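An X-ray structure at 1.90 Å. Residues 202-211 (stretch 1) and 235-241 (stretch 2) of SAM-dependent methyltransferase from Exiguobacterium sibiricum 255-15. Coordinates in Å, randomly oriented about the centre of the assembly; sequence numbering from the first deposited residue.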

ATOM      1  N   PRO A 202      12.404   5.728  10.765  1.00 29.87           N
ATOM      2  CA  PRO A 202      12.563   4.689  11.778  1.00 29.91           C
ATOM      3  C   PRO A 202      11.188   4.369  12.403  1.00 28.68           C
ATOM      4  O   PRO A 202      10.352   5.250  12.526  1.00 27.49           O
ATOM      5  N   PRO A 203      10.930   3.107  12.757  1.00 31.41           N
ATOM      6  CA  PRO A 203       9.624   2.773  13.342  1.00 28.70           C
ATOM      7  C   PRO A 203       9.186   3.653  14.516  1.00 28.58           C
ATOM      8  O   PRO A 203       8.022   3.961  14.647  1.00 28.18           O
ATOM      9  N   GLU A 204      10.125   4.065  15.340  1.00 26.82           N
ATOM     10  CA  GLU A 204       9.829   4.930  16.472  1.00 28.29           C
ATOM     11  C   GLU A 204       9.177   6.253  16.049  1.00 26.95           C
ATOM     12  O   GLU A 204       8.433   6.820  16.816  1.00 25.13           O
ATOM     13  N   GLN A 205       9.519   6.765  14.865  1.00 27.23           N
ATOM     14  CA  GLN A 205       8.934   8.013  14.373  1.00 28.55           C
ATOM     15  C   GLN A 205       7.471   7.789  14.047  1.00 28.99           C
ATOM     16  O   GLN A 205       6.621   8.615  14.382  1.00 25.26           O
ATOM     17  N   TYR A 206       7.178   6.659  13.401  1.00 27.65           N
ATOM     18  CA  TYR A 206       5.799   6.303  13.109  1.00 25.19           C
ATOM     19  C   TYR A 206       4.947   6.073  14.376  1.00 25.35           C
ATOM     20  O   TYR A 206       3.786   6.444  14.395  1.00 26.14           O
ATOM     21  N   ILE A 207       5.504   5.408  15.378  1.00 25.22           N
ATOM     22  CA  ILE A 207       4.840   5.162  16.684  1.00 25.70           C
ATOM     23  C   ILE A 207       4.485   6.505  17.312  1.00 26.78           C
ATOM     24  O   ILE A 207       3.400   6.678  17.801  1.00 25.50           O
ATOM     25  N   THR A 208       5.404   7.467  17.285  1.00 23.57           N
ATOM     26  CA  THR A 208       5.120   8.795  17.851  1.00 26.94           C
ATOM     27  C   THR A 208       3.957   9.495  17.184  1.00 25.42           C
ATOM     28  O   THR A 208       3.106  10.068  17.837  1.00 25.87           O
ATOM     29  N   TRP A 209       3.945   9.477  15.861  1.00 25.74           N
ATOM     30  CA  TRP A 209       2.876  10.071  15.093  1.00 23.07           C
ATOM     31  C   TRP A 209       1.572   9.388  15.342  1.00 23.55           C
ATOM     32  O   TRP A 209       0.551  10.058  15.439  1.00 24.13           O
ATOM     33  N   LEU A 210       1.576   8.058  15.409  1.00 23.19           N
ATOM     34  CA  LEU A 210       0.359   7.319  15.736  1.00 23.18           C
ATOM     35  C   LEU A 210      -0.219   7.758  17.083  1.00 24.54           C
ATOM     36  O   LEU A 210      -1.403   8.013  17.177  1.00 27.44           O
ATOM     37  N   ARG A 211       0.621   7.826  18.111  1.00 24.87           N
ATOM     38  CA  ARG A 211       0.174   8.314  19.428  1.00 25.29           C
ATOM     39  C   ARG A 211      -0.333   9.768  19.359  1.00 26.88           C
ATOM     40  O   ARG A 211      -1.346  10.083  19.969  1.00 28.70           O
ATOM     41  N   ARG A 235      10.548  -5.170   5.856  1.00 27.24           N
ATOM     42  CA  ARG A 235       9.200  -4.605   5.877  1.00 27.10           C
ATOM     43  C   ARG A 235       8.680  -4.633   7.320  1.00 28.24           C
ATOM     44  O   ARG A 235       8.740  -5.665   7.986  1.00 26.67           O
ATOM     45  N   ILE A 236       8.207  -3.484   7.787  1.00 27.17           N
ATOM     46  CA  ILE A 236       7.732  -3.319   9.157  1.00 25.01           C
ATOM     47  C   ILE A 236       6.219  -3.144   9.184  1.00 25.73           C
ATOM     48  O   ILE A 236       5.666  -2.315   8.477  1.00 26.81           O
ATOM     49  N   PHE A 237       5.555  -3.958  10.000  1.00 27.97           N
ATOM     50  CA  PHE A 237       4.113  -3.986  10.089  1.00 27.25           C
ATOM     51  C   PHE A 237       3.680  -3.335  11.376  1.00 27.40           C
ATOM     52  O   PHE A 237       4.247  -3.607  12.427  1.00 26.66           O
ATOM     53  N   PHE A 238       2.666  -2.474  11.290  1.00 27.37           N
ATOM     54  CA  PHE A 238       2.133  -1.757  12.461  1.00 25.27           C
ATOM     55  C   PHE A 238       0.673  -2.058  12.623  1.00 25.95           C
ATOM     56  O   PHE A 238      -0.071  -2.036  11.645  1.00 27.18           O
ATOM     57  N   VAL A 239       0.256  -2.269  13.866  1.00 28.50           N
ATOM     58  CA  VAL A 239      -1.143  -2.462  14.196  1.00 25.93           C
ATOM     59  C   VAL A 239      -1.380  -1.440  15.268  1.00 28.10           C
ATOM     60  O   VAL A 239      -0.642  -1.401  16.276  1.00 27.12           O
ATOM     61  N   ALA A 240      -2.393  -0.598  15.054  1.00 29.67           N
ATOM     62  CA  ALA A 240      -2.742   0.476  16.008  1.00 29.86           C
ATOM     63  C   ALA A 240      -4.247   0.495  16.209  1.00 28.68           C
ATOM     64  O   ALA A 240      -5.012   0.076  15.327  1.00 30.38           O
ATOM     65  N   GLU A 241      -4.689   0.944  17.382  1.00 27.60           N
ATOM     66  CA  GLU A 241      -6.114   0.988  17.664  1.00 28.60           C
ATOM     67  C   GLU A 241      -6.547   2.371  18.156  1.00 28.85           C
ATOM     68  O   GLU A 241      -5.870   2.995  18.960  1.00 25.94           O
TER

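Helix 203-211 lies along strand 235-241 with their N-to-C directions 15° apart and their axes 10.2 Å apart at closest approach. No hydrogen bond crosses this interface, and the closest side-chain contacts across it are all between carbon atoms.

Strand alternation sends the CA-to-CB bonds of Ile236, Phe238 and Ala240 toward the helix, while Val239 points away. On the helix, Pro203, Tyr206 and Leu210 point toward the strand at the three- and four-residue spacing of one helical face; Ile207 points sideways. Tyr206, Ile207 (chi1 -69°, chi2 161°; m, t) and Leu210 are all m at chi1, a well commonly favoured in helices, where p tends to clash with the backbone.

Phe238 is the centre, with 95 Å² covered. Its m rotamer (chi1 -69°, chi2 76°) lays the ring against the helix side chains: Phe238 CE2 lies 3.8 Å from Tyr206 CB and 4.1 Å from Ile207 CG1, Phe238 CZ is 3.9 Å from Pro203 CB, and Phe238 CD2 is 4.1 Å from Leu210 CD1. Ile207 CG1 meets the ring at its edge. The Tyr206 side chain (chi1 -75°) sets its ring obliquely to that of Phe238, with centroids 5.7 Å apart and planes at 60°; Tyr206 OH hydrogen-bonds to a residue adjoining one of the stretches.

At one end, Ile236 (m, t) extends CD1 to 3.4 Å from Pro203 CG, the closest contact, on a ring with C-gamma exo pucker. At the other, Leu210 (m, t) places CD2 4.2 Å from Ala240 CB.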

ATOM      1  CB  PRO A 202      13.499   5.337  12.797  1.00 31.45           C
ATOM      2  CG  PRO A 202      14.295   6.323  12.003  1.00 30.53           C
ATOM      3  CD  PRO A 202      13.321   6.862  10.989  1.00 32.01           C
ATOM      4  CB  PRO A 203       9.802   1.322  13.792  1.00 30.86           C
ATOM      5  CG  PRO A 203      10.870   0.797  12.916  1.00 36.41           C
ATOM      6  CD  PRO A 203      11.790   1.921  12.581  1.00 32.70           C
ATOM      7  CB  GLU A 204      11.118   5.262  17.221  1.00 28.76           C
ATOM      8  CG  GLU A 204      11.791   4.060  17.875  1.00 39.89           C
ATOM      9  CD  GLU A 204      12.533   3.100  16.919  1.00 49.06           C
ATOM     10  OE1 GLU A 204      12.890   3.469  15.760  1.00 35.91           O
ATOM     11  OE2 GLU A 204      12.773   1.952  17.371  1.00 60.99           O
ATOM     12  CB  GLN A 205       9.644   8.529  13.115  1.00 29.14           C
ATOM     13  CG  GLN A 205       8.997   9.798  12.575  1.00 29.24           C
ATOM     14  CD  GLN A 205       9.035  10.938  13.568  1.00 32.50           C
ATOM     15  OE1 GLN A 205      10.002  11.675  13.607  1.00 31.98           O
ATOM     16  NE2 GLN A 205       7.968  11.116  14.341  1.00 32.44           N
ATOM     17  CB  TYR A 206       5.702   5.054  12.226  1.00 26.48           C
ATOM     18  CG  TYR A 206       6.062   5.283  10.739  1.00 24.68           C
ATOM     19  CD1 TYR A 206       5.188   5.967   9.888  1.00 27.09           C
ATOM     20  CD2 TYR A 206       7.197   4.738  10.199  1.00 24.47           C
ATOM     21  CE1 TYR A 206       5.491   6.160   8.542  1.00 22.92           C
ATOM     22  CE2 TYR A 206       7.500   4.881   8.861  1.00 27.50           C
ATOM     23  CZ  TYR A 206       6.647   5.599   8.029  1.00 26.69           C
ATOM     24  OH  TYR A 206       6.957   5.754   6.708  1.00 27.13           O
ATOM     25  CB  ILE A 207       5.752   4.357  17.663  1.00 26.29           C
ATOM     26  CG1 ILE A 207       5.953   2.895  17.182  1.00 27.12           C
ATOM     27  CG2 ILE A 207       5.169   4.357  19.112  1.00 24.57           C
ATOM     28  CD1 ILE A 207       7.219   2.164  17.838  1.00 24.09           C
ATOM     29  CB  THR A 208       6.376   9.698  17.755  1.00 25.45           C
ATOM     30  OG1 THR A 208       7.379   9.136  18.594  1.00 31.43           O
ATOM     31  CG2 THR A 208       6.065  11.102  18.234  1.00 32.19           C
ATOM     32  CB  TRP A 209       3.203  10.051  13.586  1.00 23.87           C
ATOM     33  CG  TRP A 209       4.327  10.990  13.152  1.00 22.37           C
ATOM     34  CD1 TRP A 209       4.673  12.176  13.730  1.00 28.42           C
ATOM     35  CD2 TRP A 209       5.173  10.841  12.013  1.00 24.99           C
ATOM     36  NE1 TRP A 209       5.714  12.754  13.036  1.00 23.46           N
ATOM     37  CE2 TRP A 209       6.025  11.958  11.970  1.00 27.19           C
ATOM     38  CE3 TRP A 209       5.315   9.845  11.040  1.00 24.37           C
ATOM     39  CZ2 TRP A 209       7.003  12.101  10.997  1.00 29.68           C
ATOM     40  CZ3 TRP A 209       6.252   9.998  10.067  1.00 29.76           C
ATOM     41  CH2 TRP A 209       7.076  11.116  10.034  1.00 26.94           C
ATOM     42  CB  LEU A 210       0.588   5.811  15.725  1.00 24.45           C
ATOM     43  CG  LEU A 210       0.691   5.189  14.318  1.00 25.55           C
ATOM     44  CD1 LEU A 210       1.325   3.780  14.386  1.00 22.88           C
ATOM     45  CD2 LEU A 210      -0.683   5.221  13.575  1.00 26.35           C
ATOM     46  CB  ARG A 211       1.300   8.178  20.434  1.00 23.43           C
ATOM     47  CG  ARG A 211       1.645   6.732  20.709  1.00 25.52           C
ATOM     48  CD  ARG A 211       2.891   6.637  21.570  1.00 29.66           C
ATOM     49  NE  ARG A 211       3.285   5.242  21.765  1.00 31.44           N
ATOM     50  CZ  ARG A 211       4.505   4.836  22.112  1.00 25.03           C
ATOM     51  NH1 ARG A 211       5.492   5.691  22.304  1.00 25.52           N
ATOM     52  NH2 ARG A 211       4.719   3.544  22.268  1.00 30.53           N
ATOM     53  CB  ARG A 235       8.303  -5.410   4.947  1.00 26.17           C
ATOM     54  CG  ARG A 235       6.927  -4.874   4.750  1.00 22.51           C
ATOM     55  CD  ARG A 235       6.141  -5.721   3.761  1.00 30.47           C
ATOM     56  NE  ARG A 235       6.760  -5.662   2.439  1.00 32.00           N
ATOM     57  CZ  ARG A 235       6.578  -4.687   1.557  1.00 33.92           C
ATOM     58  NH1 ARG A 235       5.744  -3.700   1.815  1.00 32.74           N
ATOM     59  NH2 ARG A 235       7.227  -4.716   0.401  1.00 32.46           N
ATOM     60  CB  ILE A 236       8.491  -2.196   9.860  1.00 25.80           C
ATOM     61  CG1 ILE A 236       9.998  -2.462   9.717  1.00 33.10           C
ATOM     62  CG2 ILE A 236       8.061  -2.099  11.371  1.00 23.10           C
ATOM     63  CD1 ILE A 236      10.880  -1.631  10.562  1.00 41.52           C
ATOM     64  CB  PHE A 237       3.610  -5.448  10.032  1.00 28.77           C
ATOM     65  CG  PHE A 237       3.917  -6.135   8.729  1.00 27.12           C
ATOM     66  CD1 PHE A 237       5.213  -6.509   8.421  1.00 30.52           C
ATOM     67  CD2 PHE A 237       2.914  -6.412   7.813  1.00 32.47           C
ATOM     68  CE1 PHE A 237       5.509  -7.124   7.204  1.00 29.61           C
ATOM     69  CE2 PHE A 237       3.214  -7.038   6.596  1.00 29.89           C
ATOM     70  CZ  PHE A 237       4.516  -7.395   6.310  1.00 28.95           C
ATOM     71  CB  PHE A 238       2.216  -0.260  12.256  1.00 26.41           C
ATOM     72  CG  PHE A 238       3.603   0.262  12.263  1.00 22.72           C
ATOM     73  CD1 PHE A 238       4.421   0.085  11.155  1.00 27.10           C
ATOM     74  CD2 PHE A 238       4.078   0.933  13.356  1.00 25.91           C
ATOM     75  CE1 PHE A 238       5.729   0.567  11.169  1.00 26.21           C
ATOM     76  CE2 PHE A 238       5.384   1.420  13.375  1.00 28.06           C
ATOM     77  CZ  PHE A 238       6.193   1.214  12.292  1.00 24.87           C
ATOM     78  CB  VAL A 239      -1.474  -3.900  14.736  1.00 24.70           C
ATOM     79  CG1 VAL A 239      -2.998  -4.035  15.031  1.00 27.95           C
ATOM     80  CG2 VAL A 239      -1.019  -4.960  13.731  1.00 27.76           C
ATOM     81  CB  ALA A 240      -2.231   1.847  15.514  1.00 26.48           C
ATOM     82  CB  GLU A 241      -6.438  -0.073  18.696  1.00 28.33           C
ATOM     83  CG  GLU A 241      -7.865  -0.112  19.111  1.00 29.02           C
ATOM     84  CD  GLU A 241      -8.102  -1.205  20.088  1.00 34.17           C
ATOM     85  OE1 GLU A 241      -7.767  -2.357  19.741  1.00 37.93           O
ATOM     86  OE2 GLU A 241      -8.611  -0.912  21.188  1.00 38.05           O
TER